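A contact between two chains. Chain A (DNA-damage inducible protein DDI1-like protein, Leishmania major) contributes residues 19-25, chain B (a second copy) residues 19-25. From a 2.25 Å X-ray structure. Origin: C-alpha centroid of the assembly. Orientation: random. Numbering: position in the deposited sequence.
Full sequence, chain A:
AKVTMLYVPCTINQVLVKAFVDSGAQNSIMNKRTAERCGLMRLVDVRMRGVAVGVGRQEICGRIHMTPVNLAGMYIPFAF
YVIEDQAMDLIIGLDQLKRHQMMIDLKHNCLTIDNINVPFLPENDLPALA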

# COMPACT_ATOMS: atom_id res chain seq x y z
N ALA A 19 10.04 -7.18 5.61
CA ALA A 19 8.60 -7.21 5.39
C ALA A 19 8.17 -5.98 4.61
O ALA A 19 8.47 -4.88 5.02
CB ALA A 19 7.84 -7.25 6.73
N PHE A 20 7.47 -6.19 3.52
CA PHE A 20 6.86 -5.10 2.71
C PHE A 20 5.57 -4.55 3.31
O PHE A 20 4.72 -5.33 3.67
CB PHE A 20 6.55 -5.65 1.36
CG PHE A 20 6.07 -4.63 0.35
CD1 PHE A 20 6.94 -3.67 -0.13
CD2 PHE A 20 4.77 -4.69 -0.18
CE1 PHE A 20 6.53 -2.80 -1.13
CE2 PHE A 20 4.35 -3.78 -1.12
CZ PHE A 20 5.22 -2.82 -1.58
N VAL A 21 5.49 -3.23 3.43
CA VAL A 21 4.38 -2.57 4.11
C VAL A 21 3.44 -1.97 3.06
O VAL A 21 3.76 -0.89 2.51
CB VAL A 21 4.86 -1.46 5.04
CG1 VAL A 21 3.67 -0.69 5.63
CG2 VAL A 21 5.78 -2.02 6.15
N ASP A 22 2.32 -2.64 2.81
CA ASP A 22 1.45 -2.41 1.62
C ASP A 22 0.06 -2.06 2.05
O ASP A 22 -0.69 -2.94 2.40
CB ASP A 22 1.40 -3.69 0.78
CG ASP A 22 0.76 -3.53 -0.57
OD1 ASP A 22 0.17 -2.47 -0.86
OD2 ASP A 22 0.84 -4.53 -1.35
N SER A 23 -0.29 -0.79 2.07
CA SER A 23 -1.59 -0.36 2.57
C SER A 23 -2.71 -0.66 1.62
O SER A 23 -3.85 -0.71 2.02
CB SER A 23 -1.56 1.15 2.94
OG SER A 23 -1.77 2.01 1.81
N GLY A 24 -2.38 -0.88 0.36
CA GLY A 24 -3.32 -1.44 -0.60
C GLY A 24 -3.51 -2.93 -0.69
O GLY A 24 -4.23 -3.38 -1.55
N ALA A 25 -2.83 -3.71 0.14
CA ALA A 25 -3.01 -5.19 0.15
C ALA A 25 -3.96 -5.53 1.28
O ALA A 25 -3.71 -5.20 2.44
CB ALA A 25 -1.69 -5.90 0.38
N ALA B 19 -10.35 8.87 -3.25
CA ALA B 19 -9.03 8.35 -3.59
C ALA B 19 -8.63 7.13 -2.73
O ALA B 19 -8.81 7.09 -1.53
CB ALA B 19 -8.02 9.48 -3.45
N PHE B 20 -8.11 6.11 -3.38
CA PHE B 20 -7.63 4.92 -2.73
C PHE B 20 -6.17 5.07 -2.39
O PHE B 20 -5.34 5.25 -3.26
CB PHE B 20 -7.80 3.78 -3.72
CG PHE B 20 -7.33 2.44 -3.25
CD1 PHE B 20 -7.99 1.78 -2.28
CD2 PHE B 20 -6.22 1.82 -3.83
CE1 PHE B 20 -7.59 0.52 -1.89
CE2 PHE B 20 -5.82 0.54 -3.45
CZ PHE B 20 -6.50 -0.10 -2.46
N VAL B 21 -5.86 4.98 -1.12
CA VAL B 21 -4.53 5.20 -0.60
C VAL B 21 -3.82 3.86 -0.50
O VAL B 21 -4.23 2.97 0.25
CB VAL B 21 -4.60 5.90 0.78
CG1 VAL B 21 -3.18 6.34 1.28
CG2 VAL B 21 -5.56 7.08 0.66
N ASP B 22 -2.76 3.71 -1.28
CA ASP B 22 -2.01 2.51 -1.42
C ASP B 22 -0.53 2.82 -1.36
O ASP B 22 0.04 3.32 -2.34
CB ASP B 22 -2.36 1.79 -2.75
CG ASP B 22 -1.44 0.64 -3.05
OD1 ASP B 22 -0.90 0.05 -2.12
OD2 ASP B 22 -1.24 0.29 -4.21
N SER B 23 0.09 2.47 -0.23
CA SER B 23 1.51 2.63 -0.00
C SER B 23 2.37 1.62 -0.73
O SER B 23 3.61 1.69 -0.65
CB SER B 23 1.82 2.52 1.49
OG SER B 23 1.90 1.16 1.85
N GLY B 24 1.75 0.66 -1.44
CA GLY B 24 2.48 -0.31 -2.21
C GLY B 24 2.50 0.03 -3.67
O GLY B 24 2.92 -0.79 -4.45
N ALA B 25 2.10 1.24 -4.05
CA ALA B 25 2.08 1.68 -5.43
C ALA B 25 3.19 2.69 -5.59
O ALA B 25 3.21 3.72 -4.86
CB ALA B 25 0.75 2.35 -5.75
O HOH W 1 -5.83 0.37 0.95

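The two copies meet through the same short segment, a strand followed by residues that form a type I turn from 22 to 25, and the touching parts run nearly antiparallel, 164° apart end to end. The CA of D22(B) lies 4.2 Å from the CA of G24(A), and the CA of G24(B) 4.5 Å from that of D22(A).

Along chain B, A19(B) sits in the strand beyond reach of the partner. F20(B) leaves its backbone sideways, yet its long side chain brings CZ to 3.9 Å from CA of G24(A), an oblique nonpolar contact. V21(B) serves mainly through its backbone: its O accepts a hydrogen bond from OG of S23(A) at 3.1 Å, and water 1 also donates to this O while bridging to O of S23(A).

D22(B) opens the turn. Its OD1 accepts a 2.8 Å bond from N of G24(B) and a weak 3.0 Å bond from N of G24(A). That same OD1 lies 3.0 Å from OD1 of D22(A). Two like-charged acceptors lie this close without a hydrogen bond between them, and the amides of G24(A) and G24(B) donate to OD1 of D22(B).

S23(B) takes part in three hydrogen bonds across the contact, as S23(A) does. Its N donates to OG of S23(A) at 2.8 Å, while its OG accepts from N of S23(A) at 2.9 Å and donates to O of V21(A) at 2.8 Å. A hydroxyl can both give and receive, and serine's short side chain keeps it near the opposing backbone.

At G24(B) the chains are too close for a side chain: an ideal CB would fall 2.2 Å from OD1 of D22(A). Its CA instead packs 3.8 Å from CZ of F20(A). A25(B) closes the turn, its N weakly bonded to O of D22(B) at 3.4 Å, and makes no contact with chain A's stretch.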